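Local coordinates for putative tagatose-6-phosphate ketose/aldose isomerase (Escherichia coli, PDB 3C3J), which is a putative isomerase of the SIS-domain family, built from two parallel-sheet alpha/beta SIS domains in one chain, at residues 31-34 with 35-39; 193-196 with 197-200; 352-356 with 357-361. All coordinates share one frame; numbering follows the deposited sequence.

Contact 1: 31-34 with 35-39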
loop_
_atom_site.group_PDB
_atom_site.type_symbol
_atom_site.label_atom_id
_atom_site.label_comp_id
_atom_site.label_asym_id
_atom_site.label_seq_id
_atom_site.Cartn_x
_atom_site.Cartn_y
_atom_site.Cartn_z
ATOM N N LEU A 31 -27.132 4.376 -8.791
ATOM C CA LEU A 31 -27.702 3.061 -8.412
ATOM C C LEU A 31 -29.071 2.817 -9.038
ATOM O O LEU A 31 -29.374 1.694 -9.435
ATOM C CB LEU A 31 -27.753 2.911 -6.883
ATOM C CG LEU A 31 -26.456 2.348 -6.247
ATOM C CD1 LEU A 31 -25.190 3.026 -6.777
ATOM C CD2 LEU A 31 -26.501 2.355 -4.707
ATOM N N THR A 32 -29.882 3.868 -9.164
ATOM C CA THR A 32 -31.134 3.757 -9.926
ATOM C C THR A 32 -30.866 3.507 -11.432
ATOM O O THR A 32 -31.570 2.735 -12.068
ATOM C CB THR A 32 -32.156 4.942 -9.623
ATOM O OG1 THR A 32 -31.621 6.172 -10.052
ATOM C CG2 THR A 32 -32.392 5.070 -8.155
ATOM N N ASN A 33 -29.817 4.095 -11.988
ATOM C CA ASN A 33 -29.406 3.739 -13.359
ATOM C C ASN A 33 -29.006 2.263 -13.508
ATOM O O ASN A 33 -29.331 1.601 -14.492
ATOM C CB ASN A 33 -28.269 4.619 -13.826
ATOM C CG ASN A 33 -28.014 4.480 -15.296
ATOM O OD1 ASN A 33 -28.931 4.666 -16.116
ATOM N ND2 ASN A 33 -26.775 4.131 -15.656
ATOM N N ILE A 34 -28.267 1.766 -12.529
ATOM C CA ILE A 34 -27.841 0.370 -12.504
ATOM C C ILE A 34 -29.105 -0.515 -12.473
ATOM O O ILE A 34 -29.162 -1.530 -13.166
ATOM C CB ILE A 34 -26.884 0.120 -11.308
ATOM C CG1 ILE A 34 -25.523 0.767 -11.582
ATOM C CG2 ILE A 34 -26.758 -1.394 -10.980
ATOM C CD1 ILE A 34 -24.562 0.696 -10.358
ATOM N N ASP A 35 -30.128 -0.095 -11.730
ATOM C CA ASP A 35 -31.412 -0.829 -11.730
ATOM C C ASP A 35 -31.954 -0.968 -13.139
ATOM O O ASP A 35 -32.418 -2.050 -13.526
ATOM C CB ASP A 35 -32.477 -0.162 -10.850
ATOM C CG ASP A 35 -32.150 -0.230 -9.361
ATOM O OD1 ASP A 35 -31.486 -1.182 -8.931
ATOM O OD2 ASP A 35 -32.586 0.659 -8.617
ATOM N N ALA A 36 -31.894 0.127 -13.896
ATOM C CA ALA A 36 -32.364 0.155 -15.282
ATOM C C ALA A 36 -31.529 -0.765 -16.191
ATOM O O ALA A 36 -32.072 -1.386 -17.108
ATOM C CB ALA A 36 -32.345 1.579 -15.803
ATOM N N LEU A 37 -30.229 -0.854 -15.908
ATOM C CA LEU A 37 -29.266 -1.649 -16.687
ATOM C C LEU A 37 -29.068 -3.066 -16.145
ATOM O O LEU A 37 -28.270 -3.839 -16.705
ATOM C CB LEU A 37 -27.893 -0.938 -16.680
ATOM C CG LEU A 37 -27.658 0.197 -17.660
ATOM C CD1 LEU A 37 -28.892 1.080 -17.785
ATOM C CD2 LEU A 37 -26.450 1.015 -17.195
ATOM N N ARG A 38 -29.794 -3.432 -15.089
ATOM C CA ARG A 38 -29.502 -4.669 -14.364
ATOM C C ARG A 38 -29.508 -5.908 -15.254
ATOM O O ARG A 38 -28.628 -6.774 -15.150
ATOM C CB ARG A 38 -30.499 -4.858 -13.231
ATOM C CG ARG A 38 -30.142 -5.875 -12.195
ATOM C CD ARG A 38 -29.047 -5.350 -11.247
ATOM N NE ARG A 38 -27.820 -6.082 -11.429
ATOM C CZ ARG A 38 -26.709 -5.892 -10.711
ATOM N NH1 ARG A 38 -25.660 -6.656 -10.949
ATOM N NH2 ARG A 38 -26.639 -4.962 -9.782
ATOM N N SER A 39 -30.510 -6.025 -16.115
ATOM C CA SER A 39 -30.640 -7.272 -16.871
ATOM C C SER A 39 -29.525 -7.385 -17.944
ATOM O O SER A 39 -28.972 -8.466 -18.148
ATOM C CB SER A 39 -32.055 -7.432 -17.416
ATOM O OG SER A 39 -32.207 -6.717 -18.608
#

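Contact 2: 193-196 with 197-200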
loop_
_atom_site.group_PDB
_atom_site.type_symbol
_atom_site.label_atom_id
_atom_site.label_comp_id
_atom_site.label_asym_id
_atom_site.label_seq_id
_atom_site.Cartn_x
_atom_site.Cartn_y
_atom_site.Cartn_z
ATOM N N ASN A 193 -27.575 -1.563 -2.719
ATOM C CA ASN A 193 -28.496 -1.347 -3.811
ATOM C C ASN A 193 -29.199 -0.020 -3.650
ATOM O O ASN A 193 -28.975 0.700 -2.681
ATOM C CB ASN A 193 -29.468 -2.537 -3.949
ATOM C CG ASN A 193 -30.265 -2.790 -2.704
ATOM O OD1 ASN A 193 -30.951 -1.904 -2.225
ATOM N ND2 ASN A 193 -30.162 -4.001 -2.153
ATOM N N SER A 194 -30.064 0.300 -4.600
ATOM C CA SER A 194 -30.664 1.638 -4.642
ATOM C C SER A 194 -31.616 1.846 -3.490
ATOM O O SER A 194 -32.011 2.961 -3.235
ATOM C CB SER A 194 -31.379 1.878 -5.964
ATOM O OG SER A 194 -32.416 0.940 -6.102
ATOM N N GLN A 195 -31.979 0.771 -2.793
ATOM C CA GLN A 195 -32.748 0.889 -1.566
ATOM C C GLN A 195 -31.853 1.028 -0.330
ATOM O O GLN A 195 -31.916 2.062 0.376
ATOM C CB GLN A 195 -33.735 -0.291 -1.402
ATOM C CG GLN A 195 -34.964 -0.155 -2.320
ATOM C CD GLN A 195 -35.713 1.184 -2.120
ATOM O OE1 GLN A 195 -36.217 1.484 -1.024
ATOM N NE2 GLN A 195 -35.769 1.995 -3.174
ATOM N N THR A 196 -31.021 0.014 -0.076
ATOM C CA THR A 196 -30.168 0.015 1.124
ATOM C C THR A 196 -29.228 1.226 1.142
ATOM O O THR A 196 -29.009 1.828 2.198
ATOM C CB THR A 196 -29.347 -1.301 1.296
ATOM O OG1 THR A 196 -28.416 -1.429 0.220
ATOM C CG2 THR A 196 -30.254 -2.550 1.331
ATOM N N PHE A 197 -28.713 1.619 -0.021
ATOM C CA PHE A 197 -27.735 2.703 -0.071
ATOM C C PHE A 197 -28.346 4.053 0.215
ATOM O O PHE A 197 -27.625 4.991 0.521
ATOM C CB PHE A 197 -26.952 2.728 -1.387
ATOM C CG PHE A 197 -25.557 3.289 -1.258
ATOM C CD1 PHE A 197 -24.552 2.584 -0.586
ATOM C CD2 PHE A 197 -25.243 4.542 -1.795
ATOM C CE1 PHE A 197 -23.253 3.115 -0.466
ATOM C CE2 PHE A 197 -23.941 5.076 -1.675
ATOM C CZ PHE A 197 -22.954 4.366 -1.013
ATOM N N ARG A 198 -29.668 4.173 0.128
ATOM C CA ARG A 198 -30.320 5.427 0.563
ATOM C C ARG A 198 -30.015 5.763 2.019
ATOM O O ARG A 198 -29.984 6.928 2.380
ATOM C CB ARG A 198 -31.839 5.383 0.336
ATOM C CG ARG A 198 -32.215 5.447 -1.123
ATOM C CD ARG A 198 -33.685 5.172 -1.329
ATOM N NE ARG A 198 -33.956 4.934 -2.738
ATOM C CZ ARG A 198 -34.263 5.882 -3.618
ATOM N NH1 ARG A 198 -34.360 7.156 -3.242
ATOM N NH2 ARG A 198 -34.462 5.544 -4.884
ATOM N N ASP A 199 -29.792 4.763 2.864
ATOM C CA ASP A 199 -29.384 5.042 4.261
ATOM C C ASP A 199 -27.998 5.692 4.296
ATOM O O ASP A 199 -27.711 6.511 5.165
ATOM C CB ASP A 199 -29.385 3.775 5.109
ATOM C CG ASP A 199 -30.763 3.109 5.174
ATOM O OD1 ASP A 199 -31.778 3.820 5.042
ATOM O OD2 ASP A 199 -30.838 1.867 5.342
ATOM N N VAL A 200 -27.133 5.314 3.346
ATOM C CA VAL A 200 -25.771 5.860 3.308
ATOM C C VAL A 200 -25.819 7.292 2.773
ATOM O O VAL A 200 -25.208 8.199 3.350
ATOM C CB VAL A 200 -24.806 4.935 2.484
ATOM C CG1 VAL A 200 -23.383 5.505 2.447
ATOM C CG2 VAL A 200 -24.808 3.505 3.051
HETATM O O HOH W 1 -34.643 2.515 -5.354
#

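Contact 3: 352-356 with 357-361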
loop_
_atom_site.group_PDB
_atom_site.type_symbol
_atom_site.label_atom_id
_atom_site.label_comp_id
_atom_site.label_asym_id
_atom_site.label_seq_id
_atom_site.Cartn_x
_atom_site.Cartn_y
_atom_site.Cartn_z
HETATM N N MSE A 352 -11.325 23.106 3.037
HETATM C CA MSE A 352 -11.259 24.267 3.937
HETATM C C MSE A 352 -9.845 24.598 4.417
HETATM O O MSE A 352 -9.519 25.773 4.625
HETATM C CB MSE A 352 -12.224 24.094 5.112
HETATM C CG MSE A 352 -13.678 23.879 4.702
HETATM SE SE MSE A 352 -14.387 25.136 3.284
HETATM C CE MSE A 352 -13.119 25.006 1.829
ATOM N N GLN A 353 -8.998 23.590 4.568
ATOM C CA GLN A 353 -7.582 23.853 4.785
ATOM C C GLN A 353 -6.989 24.618 3.594
ATOM O O GLN A 353 -6.226 25.564 3.776
ATOM C CB GLN A 353 -6.812 22.544 5.000
ATOM C CG GLN A 353 -7.128 21.846 6.322
ATOM C CD GLN A 353 -6.701 22.656 7.529
ATOM O OE1 GLN A 353 -7.538 23.173 8.279
ATOM N NE2 GLN A 353 -5.404 22.802 7.701
ATOM N N SER A 354 -7.343 24.198 2.383
ATOM C CA SER A 354 -6.850 24.810 1.153
ATOM C C SER A 354 -7.265 26.275 1.096
ATOM O O SER A 354 -6.443 27.168 0.852
ATOM C CB SER A 354 -7.430 24.067 -0.053
ATOM O OG SER A 354 -6.975 24.589 -1.290
ATOM N N LEU A 355 -8.549 26.520 1.321
ATOM C CA LEU A 355 -9.067 27.878 1.269
ATOM C C LEU A 355 -8.477 28.738 2.376
ATOM O O LEU A 355 -8.106 29.897 2.135
ATOM C CB LEU A 355 -10.587 27.859 1.356
ATOM C CG LEU A 355 -11.246 27.393 0.062
ATOM C CD1 LEU A 355 -12.727 27.198 0.256
ATOM C CD2 LEU A 355 -10.957 28.386 -1.074
ATOM N N HIS A 356 -8.377 28.173 3.580
ATOM C CA HIS A 356 -7.831 28.890 4.744
ATOM C C HIS A 356 -6.405 29.385 4.519
ATOM O O HIS A 356 -6.021 30.453 5.003
ATOM C CB HIS A 356 -7.879 28.001 5.977
ATOM C CG HIS A 356 -7.414 28.674 7.226
ATOM N ND1 HIS A 356 -8.226 29.506 7.966
ATOM C CD2 HIS A 356 -6.225 28.632 7.872
ATOM C CE1 HIS A 356 -7.554 29.953 9.015
ATOM N NE2 HIS A 356 -6.336 29.442 8.977
HETATM N N MSE A 357 -5.611 28.617 3.788
HETATM C CA MSE A 357 -4.250 29.040 3.497
HETATM C C MSE A 357 -4.146 29.901 2.232
HETATM O O MSE A 357 -3.041 30.164 1.761
HETATM C CB MSE A 357 -3.349 27.819 3.360
HETATM C CG MSE A 357 -3.595 27.022 2.101
HETATM SE SE MSE A 357 -2.234 25.628 1.856
HETATM C CE MSE A 357 -0.698 26.814 1.415
ATOM N N GLY A 358 -5.274 30.307 1.657
ATOM C CA GLY A 358 -5.256 31.205 0.501
ATOM C C GLY A 358 -5.031 30.531 -0.842
ATOM O O GLY A 358 -4.762 31.197 -1.848
ATOM N N ASN A 359 -5.148 29.208 -0.879
ATOM C CA ASN A 359 -4.996 28.479 -2.130
ATOM C C ASN A 359 -6.316 28.453 -2.903
ATOM O O ASN A 359 -7.352 28.823 -2.375
ATOM C CB ASN A 359 -4.479 27.064 -1.858
ATOM C CG ASN A 359 -3.818 26.434 -3.074
ATOM O OD1 ASN A 359 -3.621 27.079 -4.122
ATOM N ND2 ASN A 359 -3.484 25.156 -2.951
ATOM N N THR A 360 -6.245 28.061 -4.172
ATOM C CA THR A 360 -7.394 27.932 -5.041
ATOM C C THR A 360 -7.647 26.427 -5.224
ATOM O O THR A 360 -6.978 25.787 -6.014
ATOM C CB THR A 360 -7.119 28.628 -6.396
ATOM O OG1 THR A 360 -5.867 28.181 -6.919
ATOM C CG2 THR A 360 -7.038 30.166 -6.228
ATOM N N PRO A 361 -8.592 25.854 -4.458
ATOM C CA PRO A 361 -8.694 24.386 -4.421
ATOM C C PRO A 361 -9.017 23.701 -5.743
ATOM O O PRO A 361 -8.610 22.562 -5.923
ATOM C CB PRO A 361 -9.805 24.114 -3.382
ATOM C CG PRO A 361 -10.486 25.381 -3.162
ATOM C CD PRO A 361 -9.581 26.505 -3.578
#

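Contact 1: 31-34 with 35-39
Leu31 O takes the backbone N of Asp35 at 3.0 Å, the first of three i to i+4 bonds that carry this part of the long alpha-helix 23-49. The same carbonyl oxygen lies close to the Asp35 carboxylate, with CG 3.4 Å away. Two acceptors face each other there, so the carboxylate gains nothing from it; OD2 is held instead by Ser194 OG, outside the helix. CG of Asp35 stands opposite its own carbonyl carbon and next to its N (chi1 -68°), which leans the carboxylate back along the helix over Leu31 and Thr32. Thr32 O bonds to Ala36 N at 3.2 Å, while its hydroxyl turns back to Ile28 O and Arg29 O in the preceding turn. Asn33 O receives Leu37 N at 3.0 Å. The Asn33 amide and the Leu37 isobutyl group cross at a slant, ND2 reaching CD2 at 3.5 Å, and Leu37 CD1 lies 3.4 Å from Asn33 O. Ile34 is buried against Ser182 and Ala185 of helix 174-187, as Leu31 is against Ala185. Arg38 runs beside Ile34 and points the same way; bends at chi2 and chi3 fold its guanidinium toward that helix, where NH1 and NH2 bond to the backbone oxygens of Val186 and Ala185, and NE to Asn42 OD1. Three separate acceptors thus fix the rotation of the planar group; the two carbonyls tie helix 23-49 to the end of helix 174-187, and Asn42 holds NE from within its own helix. Across this turn, Arg38 NH2 comes 3.8 Å from the methyl carbon CG2 of Ile34.

Contact 2: 193-196 with 197-200
Arg198 folds its side chain back over the loop that leads into its own helix, and NE makes a weak, bent bond of 2.8 Å to Ser194 O (N-H...O angle 121°). The chain is stretched from CG to NE, so its aliphatic part passes Gln195 O and Ser194 O before the guanidinium arrives, CG lying 3.3 Å from Ser194 O. The Gln195 amide, brought round by a bend at chi2, crosses the guanidinium with the two planes 33° apart. NE2 and NE are both donors and do not bond to each other; a water joins the two groups. It lies in the guanidinium plane at the edge, donates to Ser194 OG, accepts from Arg198 NH2 (3.1 Å) and, at a doubtfully short distance, from Gln195 NE2. Asn193 begins the turn with an Asx motif: OD1 accepts from Gln195 N in the carbonyl plane, on a lone pair, and from Thr196 N, 2.9 Å from OD1 and above that plane. In the reverse direction Thr196 OG1 accepts from Asn193 N at 3.1 Å, and also bonds to Thr191 O. Asn193 O then takes Phe197 N at 2.8 Å, nearly straight off the carbonyl, and a type I turn from Gln195 to Arg198 carries the chain into helix 198-210. Phe197 has CG opposite its backbone N (chi1 -151°), turning the ring inward to meet Phe340 edge-to-face, while Val200 CB sits 3.7 Å above its centre on one face. Thr196 O accepts from Asp199 N and from Arg331 NH2, with Asp199 CB 3.5 Å from it; Asp199 OD2 forms a salt bridge with Arg331 NE.

Contact 3: 352-356 with 357-361
Backbone bonds between 352-356 and 357-361 close helix 335-356 with a Schellman motif. Asn359 N reaches back to Ser354 O at 3.0 Å, and Gly358 N to Leu355 O at 2.9 Å, the latter donor standing well above the carbonyl plane. Gly358 is the C-prime residue, its positive phi of 83° turning the chain out of the helix. One residue earlier, Met357 N still bonds to Gln353 O in the regular helical manner and adds a weak bond to Ser354 O.

Polar side chains anchor the turn to helix 235-249. The Ser354 hydroxyl, set opposite its backbone N (chi1 -179°), points at the returning chain and lies 3.6 Å from both Asn359 CB and Pro361 CB. Ser354 OG and Asn359 ND2 both bond to Leu249 O, so one carbonyl from that helix grips the two sides of the cap. Asn359 OD1 takes a weak bond from the next backbone N, that of Thr360.

Apolar contact comes from Leu355 and Pro361, which cross at about a right angle, with Leu355 CD2 only 3.4 Å from Pro361 CD, tighter than usual for two carbons, and 3.7 Å from Pro361 CG.

A close approach of carbon to carbonyl oxygen stands apart from these: selenomethionine Met357 places CG between its backbone N and carbonyl carbon (chi1 71°), folding it back over the helix end to within 3.1 Å of Ser354 O.

Beyond the cap, the His356 ring stacks on Tyr221, just ahead of strand 226-231, and Met357 touches Lys253 between helix 235-249 and strand 255-259, while Leu355 rests on Thr12 in the loop before helix 15-21.

Contacts 1 and 2 meet directly, their centres 13 Å apart. Asp35 OD2 and Ser194 OG lie 2.5 Å apart, a probable hydrogen bond, and Leu31 CD2 packs on Phe197 CB at 3.4 Å. Since water 1 donates to Ser194 OG, a polar chain runs from the helix 23-49 carboxylate through Ser194 to the Arg198 guanidinium. Contact 3 stands apart: its nearest atoms are about 20 Å from contact 2 and about 26 Å from contact 1. Helix 335-356 still links the two regions, because Phe340 near its start meets Phe197 and Val200 of contact 2, whereas residues 352-361 form its far end.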